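Local coordinates for ribosomal RNA small subunit methyltransferase E (Legionella pneumophila, PDB 5O95), which probably methylates the N3 position of a specific uridine in 16S ribosomal RNA, using S-adenosyl-L-methionine as methyl donor, at residues L81-Q87 against P190-I196; L159-R164 against L209-F215. Residues are numbered along the deposited sequence.

In the fold
Contact 1 is the middle of the parallel sheet in the SPOUT methyltransferase domain: strands 82-88 and 191-196 side by side, largely buried and held by a ladder of backbone hydrogen bonds. Contact 2 lies farther from the centre of the chain, partly buried, where helix 159-165 meets the end of helix 204-212 and the turn after it; here side-chain packing does the joining. The two share no secondary-structure element, but they touch. Phe162 CZ lies 3.5 Å from Ala86 CB, and the Phe162 ring meets that of His84 edge-to-face. Ile195 CD1 lies 3.5 Å from Phe215 CE2. The face of the strand pair that carries His84, Ala86 and Ile195 is the floor for the helix pair.

Contact 1. Residues L81-Q87 against P190-I196; sequences LKIHLAQ and PDVALII
Build two extended strands, 82-87 and 191-196, running parallel, with axes 4.7 Å apart and 16° between their directions. Lys82 pairs with Asp191, and the register continues one for one to Gln87 with Ile196. Even-numbered residues of the first strand make the ladder: Lys82 N to Pro190 O 2.9 Å, Val192 N to Lys82 O 3.0 Å, His84 N to Val192 O 2.8 Å, Leu194 N to His84 O 2.9 Å, Ala86 N to Leu194 O 2.8 Å and Ile196 N to Ala86 O 2.9 Å. These are central strands of the parallel sheet of a SPOUT methyltransferase domain, and Ile196 packs beside Leu174, a residue of the S-adenosyl-L-methionine site. On the face carrying Ile83, Leu85 and Gln87, Val192 CG1 fills the hollow between Leu81 CD1 (4.1 Å) and Ile83 CG1 (3.5 Å). Leu85, chi1 t and chi2 p, brings CD1 nearer the second strand, where it touches both Leu194 CD2 (4.1 Å) and Ile196 CG1 (3.6 Å); helix 227-242 packs over this face. On the other face Ala86 is low beside Ile195, and Phe162 of helix 159-165 packs onto both; Ala193 is low beside His84, which, chi1 t, swings away to hydrogen-bond Thr111 and Glu168.

Contact 2. Residues L159-R164 against L209-F215; sequences LDQFVR and LTSGHGF
This is a helix-to-helix-end packing contact on one face of the parallel sheet, where helix 159-165 meets the last turn of helix 204-212 and the loop leading to strand 216-218. Segment 159-164 is regular helix, with Val163 N to Leu159 O and Arg164 N to Asp160 O both 3.0 Å. The other segment is helical at its start and closes in a Schellman motif: Phe215 N bonds Thr210 O (3.0 Å), Gly214 N bonds Ser211 O (3.0 Å), and Gly214, as C-prime residue, has phi 84° and psi 13°. The nearest CA pairs are Val163 with His213 (6.2 Å) and Asp160 with Leu209 (7.1 Å). Val163, chi1 m, projects into the pocket formed by Leu209, Thr210, His213 and Phe215. Its CG2 sits over the face of the His213 ring, a CH-pi contact 3.7 Å from the centroid, and 3.9 Å from Leu209 CG; its CG1 lies 4.0 Å from Thr210 CG2 and 3.9 Å from Phe215 CE1. His213 ND1 donates to Leu209 O (2.8 Å), which fixes the orientation of the imidazole at chi1 m and chi2 72°. At the exposed margin Leu209 CD2 rests on Asp160 CB (3.5 Å); on the buried side, toward the sheet, Leu159 CD2 meets Thr210 CG2 (3.8 Å). Phe162 CE2 lies 3.8 Å from Phe215 CZ. Beneath the pair, Leu159, Phe162, Val163 and Phe215 all sit on Ile195 of strand 191-196, while Leu159 and Phe162 also reach strand 109-114, and Thr210 and Phe215 reach Ile173 of strand 170-174.

Contact 1. Residues L81-Q87 against P190-I196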
ATOM      1  N   LEU B  81      14.765  12.774   3.798  1.00 19.41           N
ATOM      2  CA  LEU B  81      15.350  11.746   2.955  1.00 17.01           C
ATOM      3  C   LEU B  81      14.676  11.837   1.592  1.00 20.57           C
ATOM      4  O   LEU B  81      13.455  11.678   1.499  1.00 20.55           O
ATOM      5  CB  LEU B  81      15.102  10.368   3.581  1.00 16.85           C
ATOM      6  CG  LEU B  81      15.503   9.164   2.741  1.00 17.85           C
ATOM      7  CD1 LEU B  81      17.029   9.044   2.684  1.00 23.33           C
ATOM      8  CD2 LEU B  81      14.906   7.856   3.312  1.00 17.42           C
ATOM      9  N   LYS B  82      15.453  12.139   0.545  1.00 19.59           N
ATOM     10  CA  LYS B  82      14.906  12.289  -0.805  1.00 15.11           C
ATOM     11  C   LYS B  82      15.042  10.967  -1.541  1.00 16.58           C
ATOM     12  O   LYS B  82      16.150  10.566  -1.908  1.00 20.16           O
ATOM     13  CB  LYS B  82      15.660  13.378  -1.563  1.00 16.84           C
ATOM     14  CG  LYS B  82      15.833  14.656  -0.806  1.00 22.25           C
ATOM     15  CD  LYS B  82      14.520  15.202  -0.347  1.00 23.54           C
ATOM     16  CE  LYS B  82      14.755  16.518   0.399  1.00 57.23           C
ATOM     17  NZ  LYS B  82      13.573  17.008   1.164  1.00 39.76           N
ATOM     18  N   ILE B  83      13.930  10.273  -1.727  1.00 17.34           N
ATOM     19  CA  ILE B  83      13.928   8.975  -2.395  1.00 16.53           C
ATOM     20  C   ILE B  83      13.569   9.205  -3.852  1.00 21.85           C
ATOM     21  O   ILE B  83      12.577   9.879  -4.152  1.00 18.01           O
ATOM     22  CB  ILE B  83      12.914   8.026  -1.747  1.00 17.17           C
ATOM     23  CG1 ILE B  83      13.181   7.914  -0.237  1.00 21.26           C
ATOM     24  CG2 ILE B  83      12.965   6.667  -2.439  1.00 19.38           C
ATOM     25  CD1 ILE B  83      12.145   7.067   0.490  1.00 20.21           C
ATOM     26  N   HIS B  84      14.376   8.657  -4.750  1.00 20.47           N
ATOM     27  CA  HIS B  84      14.080   8.621  -6.178  1.00 17.75           C
ATOM     28  C   HIS B  84      13.699   7.179  -6.506  1.00 19.45           C
ATOM     29  O   HIS B  84      14.561   6.293  -6.514  1.00 20.05           O
ATOM     30  CB  HIS B  84      15.299   9.046  -6.985  1.00 20.45           C
ATOM     31  CG  HIS B  84      15.049   9.108  -8.459  1.00 19.85           C
ATOM     32  ND1 HIS B  84      16.003   9.541  -9.351  1.00 24.32           N
ATOM     33  CD2 HIS B  84      13.955   8.803  -9.197  1.00 21.75           C
ATOM     34  CE1 HIS B  84      15.509   9.501 -10.577  1.00 29.26           C
ATOM     35  NE2 HIS B  84      14.268   9.053 -10.512  1.00 24.75           N
ATOM     36  N   LEU B  85      12.407   6.962  -6.768  1.00 18.04           N
ATOM     37  CA  LEU B  85      11.852   5.655  -7.084  1.00 16.58           C
ATOM     38  C   LEU B  85      11.862   5.466  -8.589  1.00 17.43           C
ATOM     39  O   LEU B  85      11.344   6.312  -9.320  1.00 16.72           O
ATOM     40  CB  LEU B  85      10.397   5.598  -6.617  1.00 14.87           C
ATOM     41  CG  LEU B  85       9.678   4.330  -7.091  1.00 17.58           C
ATOM     42  CD1 LEU B  85      10.326   3.031  -6.552  1.00 21.72           C
ATOM     43  CD2 LEU B  85       8.190   4.412  -6.716  1.00 19.06           C
ATOM     44  N   ALA B  86      12.431   4.345  -9.042  1.00 17.13           N
ATOM     45  CA  ALA B  86      12.390   3.956 -10.449  1.00 18.70           C
ATOM     46  C   ALA B  86      11.504   2.721 -10.485  1.00 20.47           C
ATOM     47  O   ALA B  86      11.893   1.668  -9.974  1.00 19.70           O
ATOM     48  CB  ALA B  86      13.793   3.654 -10.978  1.00 21.58           C
ATOM     49  N   GLN B  87      10.283   2.873 -10.999  1.00 16.07           N
ATOM     50  CA  GLN B  87       9.256   1.837 -10.911  1.00 19.09           C
ATOM     51  C   GLN B  87       9.053   1.266 -12.301  1.00 16.87           C
ATOM     52  O   GLN B  87       8.682   2.002 -13.220  1.00 20.06           O
ATOM     53  CB  GLN B  87       7.936   2.436 -10.409  1.00 20.12           C
ATOM     54  CG  GLN B  87       6.801   1.423 -10.259  1.00 19.90           C
ATOM     55  CD  GLN B  87       7.005   0.471  -9.081  1.00 21.42           C
ATOM     56  OE1 GLN B  87       7.757   0.769  -8.167  1.00 22.26           O
ATOM     57  NE2 GLN B  87       6.336  -0.687  -9.111  1.00 30.82           N
ATOM     58  N   PRO B 190      21.474  12.319   2.463  1.00 27.88           N
ATOM     59  CA  PRO B 190      20.520  13.095   1.657  1.00 27.40           C
ATOM     60  C   PRO B 190      19.492  12.311   0.849  1.00 26.65           C
ATOM     61  O   PRO B 190      18.318  12.688   0.849  1.00 25.18           O
ATOM     62  CB  PRO B 190      21.426  13.881   0.699  1.00 25.07           C
ATOM     63  CG  PRO B 190      22.650  13.020   0.548  1.00 35.43           C
ATOM     64  CD  PRO B 190      22.826  12.302   1.873  1.00 26.12           C
ATOM     65  N   ASP B 191      19.914  11.257   0.154  1.00 28.56           N
ATOM     66  CA  ASP B 191      19.071  10.723  -0.899  1.00 25.22           C
ATOM     67  C   ASP B 191      19.326   9.240  -1.118  1.00 27.14           C
ATOM     68  O   ASP B 191      20.335   8.678  -0.683  1.00 28.80           O
ATOM     69  CB  ASP B 191      19.225  11.507  -2.211  1.00 21.63           C
ATOM     70  CG  ASP B 191      20.674  11.625  -2.673  1.00 26.54           C
ATOM     71  OD1 ASP B 191      21.571  11.008  -2.071  1.00 38.28           O
ATOM     72  OD2 ASP B 191      20.912  12.348  -3.660  1.00 32.25           O
ATOM     73  N   VAL B 192      18.382   8.619  -1.811  1.00 18.07           N
ATOM     74  CA  VAL B 192      18.458   7.197  -2.124  1.00 17.76           C
ATOM     75  C   VAL B 192      17.751   6.976  -3.450  1.00 24.70           C
ATOM     76  O   VAL B 192      16.685   7.547  -3.700  1.00 22.18           O
ATOM     77  CB  VAL B 192      17.874   6.340  -0.976  1.00 23.49           C
ATOM     78  CG1 VAL B 192      16.467   6.769  -0.635  1.00 30.59           C
ATOM     79  CG2 VAL B 192      17.911   4.851  -1.325  1.00 21.78           C
ATOM     80  N   ALA B 193      18.363   6.160  -4.309  1.00 22.06           N
ATOM     81  CA  ALA B 193      17.731   5.688  -5.535  1.00 18.85           C
ATOM     82  C   ALA B 193      17.293   4.255  -5.286  1.00 21.61           C
ATOM     83  O   ALA B 193      18.052   3.466  -4.720  1.00 22.21           O
ATOM     84  CB  ALA B 193      18.691   5.749  -6.725  1.00 22.43           C
ATOM     85  N   LEU B 194      16.051   3.949  -5.639  1.00 18.84           N
ATOM     86  CA  LEU B 194      15.489   2.618  -5.431  1.00 17.64           C
ATOM     87  C   LEU B 194      14.885   2.137  -6.736  1.00 19.88           C
ATOM     88  O   LEU B 194      13.970   2.773  -7.269  1.00 19.02           O
ATOM     89  CB  LEU B 194      14.390   2.671  -4.368  1.00 21.00           C
ATOM     90  CG  LEU B 194      13.568   1.409  -4.148  1.00 26.74           C
ATOM     91  CD1 LEU B 194      14.440   0.319  -3.553  1.00 27.90           C
ATOM     92  CD2 LEU B 194      12.375   1.748  -3.254  1.00 27.68           C
ATOM     93  N   ILE B 195      15.371   0.996  -7.220  1.00 17.02           N
ATOM     94  CA  ILE B 195      14.850   0.345  -8.416  1.00 18.81           C
ATOM     95  C   ILE B 195      13.903  -0.766  -7.986  1.00 22.03           C
ATOM     96  O   ILE B 195      14.304  -1.689  -7.268  1.00 20.04           O
ATOM     97  CB  ILE B 195      15.984  -0.235  -9.270  1.00 20.92           C
ATOM     98  CG1 ILE B 195      16.884   0.886  -9.788  1.00 22.96           C
ATOM     99  CG2 ILE B 195      15.397  -1.010 -10.454  1.00 19.21           C
ATOM    100  CD1 ILE B 195      18.059   0.404 -10.584  1.00 23.11           C
ATOM    101  N   ILE B 196      12.653  -0.688  -8.433  1.00 17.42           N
ATOM    102  CA  ILE B 196      11.695  -1.783  -8.310  1.00 19.06           C
ATOM    103  C   ILE B 196      11.444  -2.303  -9.709  1.00 21.85           C
ATOM    104  O   ILE B 196      10.962  -1.559 -10.572  1.00 19.06           O
ATOM    105  CB  ILE B 196      10.385  -1.296  -7.691  1.00 20.16           C
ATOM    106  CG1 ILE B 196      10.715  -0.557  -6.398  1.00 25.75           C
ATOM    107  CG2 ILE B 196       9.402  -2.457  -7.515  1.00 20.60           C
ATOM    108  CD1 ILE B 196       9.815  -0.843  -5.301  1.00 29.44           C
TER

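Contact 2. Residues L159-R164 against L209-F215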
ATOM      1  N   LEU B 159      16.538   0.885 -18.226  1.00 25.89           N
ATOM      2  CA  LEU B 159      17.334   0.638 -17.030  1.00 26.14           C
ATOM      3  C   LEU B 159      18.774   1.117 -17.199  1.00 28.47           C
ATOM      4  O   LEU B 159      19.372   1.640 -16.252  1.00 29.22           O
ATOM      5  CB  LEU B 159      17.296  -0.853 -16.699  1.00 25.70           C
ATOM      6  CG  LEU B 159      18.139  -1.333 -15.516  1.00 28.78           C
ATOM      7  CD1 LEU B 159      17.492  -0.974 -14.171  1.00 29.43           C
ATOM      8  CD2 LEU B 159      18.373  -2.827 -15.618  1.00 34.91           C
ATOM      9  N   ASP B 160      19.360   0.930 -18.385  1.00 28.10           N
ATOM     10  CA  ASP B 160      20.758   1.308 -18.554  1.00 26.35           C
ATOM     11  C   ASP B 160      20.954   2.814 -18.418  1.00 38.96           C
ATOM     12  O   ASP B 160      21.920   3.264 -17.792  1.00 32.17           O
ATOM     13  CB  ASP B 160      21.332   0.784 -19.876  1.00 34.37           C
ATOM     14  CG  ASP B 160      20.604   1.311 -21.092  1.00 37.75           C
ATOM     15  OD1 ASP B 160      19.499   1.869 -20.961  1.00 39.00           O
ATOM     16  OD2 ASP B 160      21.150   1.155 -22.203  1.00 76.80           O
ATOM     17  N   GLN B 161      20.049   3.608 -18.995  1.00 31.13           N
ATOM     18  CA  GLN B 161      20.115   5.052 -18.783  1.00 29.46           C
ATOM     19  C   GLN B 161      19.931   5.406 -17.314  1.00 25.89           C
ATOM     20  O   GLN B 161      20.619   6.290 -16.789  1.00 29.49           O
ATOM     21  CB  GLN B 161      19.075   5.778 -19.635  1.00 29.52           C
ATOM     22  CG  GLN B 161      19.144   7.282 -19.464  1.00 34.16           C
ATOM     23  CD  GLN B 161      18.295   8.037 -20.463  1.00 40.05           C
ATOM     24  OE1 GLN B 161      17.546   7.444 -21.236  1.00 32.87           O
ATOM     25  NE2 GLN B 161      18.406   9.362 -20.446  1.00 47.96           N
ATOM     26  N   PHE B 162      19.013   4.728 -16.622  1.00 24.08           N
ATOM     27  CA  PHE B 162      18.774   5.076 -15.226  1.00 22.44           C
ATOM     28  C   PHE B 162      20.009   4.831 -14.368  1.00 28.10           C
ATOM     29  O   PHE B 162      20.394   5.684 -13.562  1.00 24.08           O
ATOM     30  CB  PHE B 162      17.566   4.336 -14.657  1.00 20.27           C
ATOM     31  CG  PHE B 162      17.256   4.736 -13.257  1.00 25.83           C
ATOM     32  CD1 PHE B 162      16.469   5.848 -13.000  1.00 21.24           C
ATOM     33  CD2 PHE B 162      17.778   4.020 -12.190  1.00 21.67           C
ATOM     34  CE1 PHE B 162      16.196   6.231 -11.693  1.00 21.90           C
ATOM     35  CE2 PHE B 162      17.516   4.402 -10.886  1.00 22.39           C
ATOM     36  CZ  PHE B 162      16.727   5.508 -10.639  1.00 23.65           C
ATOM     37  N   VAL B 163      20.639   3.662 -14.510  1.00 23.72           N
ATOM     38  CA  VAL B 163      21.807   3.397 -13.678  1.00 29.10           C
ATOM     39  C   VAL B 163      22.992   4.276 -14.074  1.00 23.96           C
ATOM     40  O   VAL B 163      23.808   4.644 -13.220  1.00 30.15           O
ATOM     41  CB  VAL B 163      22.146   1.895 -13.619  1.00 27.16           C
ATOM     42  CG1 VAL B 163      20.904   1.095 -13.231  1.00 25.59           C
ATOM     43  CG2 VAL B 163      22.747   1.402 -14.929  1.00 31.09           C
ATOM     44  N   ARG B 164      23.099   4.647 -15.355  1.00 27.54           N
ATOM     45  CA  ARG B 164      24.213   5.485 -15.786  1.00 25.89           C
ATOM     46  C   ARG B 164      24.124   6.872 -15.156  1.00 31.24           C
ATOM     47  O   ARG B 164      25.143   7.446 -14.752  1.00 33.82           O
ATOM     48  CB  ARG B 164      24.250   5.555 -17.316  1.00 32.14           C
ATOM     49  CG  ARG B 164      24.678   6.901 -17.881  1.00 58.64           C
ATOM     50  CD  ARG B 164      25.079   6.789 -19.351  1.00 61.84           C
ATOM     51  NE  ARG B 164      24.145   5.974 -20.124  1.00 59.54           N
ATOM     52  CZ  ARG B 164      23.103   6.458 -20.792  1.00 39.90           C
ATOM     53  NH1 ARG B 164      22.856   7.761 -20.788  1.00 48.69           N
ATOM     54  NH2 ARG B 164      22.308   5.635 -21.466  1.00 51.59           N
ATOM     55  N   LEU B 209      24.666  -4.966 -14.922  1.00 29.24           N
ATOM     56  CA  LEU B 209      24.636  -3.529 -15.161  1.00 32.48           C
ATOM     57  C   LEU B 209      24.313  -2.760 -13.883  1.00 38.37           C
ATOM     58  O   LEU B 209      24.973  -1.765 -13.563  1.00 32.15           O
ATOM     59  CB  LEU B 209      23.611  -3.233 -16.249  1.00 39.23           C
ATOM     60  CG  LEU B 209      23.560  -1.837 -16.851  1.00 48.22           C
ATOM     61  CD1 LEU B 209      24.819  -1.552 -17.654  1.00 55.24           C
ATOM     62  CD2 LEU B 209      22.337  -1.771 -17.723  1.00 48.01           C
ATOM     63  N   THR B 210      23.297  -3.205 -13.136  1.00 26.64           N
ATOM     64  CA  THR B 210      22.939  -2.512 -11.899  1.00 24.04           C
ATOM     65  C   THR B 210      24.047  -2.634 -10.856  1.00 30.92           C
ATOM     66  O   THR B 210      24.436  -1.642 -10.230  1.00 25.37           O
ATOM     67  CB  THR B 210      21.588  -3.003 -11.354  1.00 28.45           C
ATOM     68  OG1 THR B 210      21.674  -4.387 -10.968  1.00 26.07           O
ATOM     69  CG2 THR B 210      20.479  -2.837 -12.399  1.00 25.29           C
ATOM     70  N   SER B 211      24.583  -3.841 -10.662  1.00 29.23           N
ATOM     71  CA  SER B 211      25.635  -4.013  -9.665  1.00 24.41           C
ATOM     72  C   SER B 211      26.915  -3.287 -10.069  1.00 27.35           C
ATOM     73  O   SER B 211      27.621  -2.747  -9.211  1.00 28.78           O
ATOM     74  CB  SER B 211      25.895  -5.498  -9.391  1.00 29.04           C
ATOM     75  OG  SER B 211      26.296  -6.186 -10.561  1.00 40.07           O
ATOM     76  N   GLY B 212      27.219  -3.248 -11.368  1.00 28.56           N
ATOM     77  CA  GLY B 212      28.374  -2.502 -11.842  1.00 27.64           C
ATOM     78  C   GLY B 212      28.257  -1.006 -11.642  1.00 34.48           C
ATOM     79  O   GLY B 212      29.276  -0.307 -11.635  1.00 32.25           O
ATOM     80  N   HIS B 213      27.039  -0.496 -11.489  1.00 26.33           N
ATOM     81  CA  HIS B 213      26.833   0.906 -11.152  1.00 26.40           C
ATOM     82  C   HIS B 213      26.564   1.124  -9.671  1.00 30.05           C
ATOM     83  O   HIS B 213      26.105   2.206  -9.291  1.00 31.31           O
ATOM     84  CB  HIS B 213      25.719   1.517 -12.000  1.00 27.96           C
ATOM     85  CG  HIS B 213      26.086   1.685 -13.437  1.00 30.48           C
ATOM     86  ND1 HIS B 213      26.203   0.619 -14.300  1.00 31.26           N
ATOM     87  CD2 HIS B 213      26.371   2.792 -14.163  1.00 27.36           C
ATOM     88  CE1 HIS B 213      26.546   1.060 -15.498  1.00 28.84           C
ATOM     89  NE2 HIS B 213      26.655   2.375 -15.440  1.00 31.35           N
ATOM     90  N   GLY B 214      26.826   0.122  -8.831  1.00 28.53           N
ATOM     91  CA  GLY B 214      26.738   0.305  -7.390  1.00 25.61           C
ATOM     92  C   GLY B 214      25.369   0.156  -6.768  1.00 23.90           C
ATOM     93  O   GLY B 214      25.193   0.530  -5.606  1.00 24.77           O
ATOM     94  N   PHE B 215      24.389  -0.371  -7.496  1.00 28.26           N
ATOM     95  CA  PHE B 215      23.081  -0.659  -6.917  1.00 23.97           C
ATOM     96  C   PHE B 215      23.161  -1.928  -6.078  1.00 26.47           C
ATOM     97  O   PHE B 215      23.579  -2.985  -6.566  1.00 26.98           O
ATOM     98  CB  PHE B 215      22.012  -0.750  -8.004  1.00 22.01           C
ATOM     99  CG  PHE B 215      21.539   0.601  -8.476  1.00 21.17           C
ATOM    100  CD1 PHE B 215      22.299   1.344  -9.371  1.00 26.34           C
ATOM    101  CD2 PHE B 215      20.352   1.138  -7.997  1.00 20.23           C
ATOM    102  CE1 PHE B 215      21.877   2.606  -9.788  1.00 24.91           C
ATOM    103  CE2 PHE B 215      19.927   2.402  -8.407  1.00 22.07           C
ATOM    104  CZ  PHE B 215      20.680   3.124  -9.301  1.00 22.97           C
TER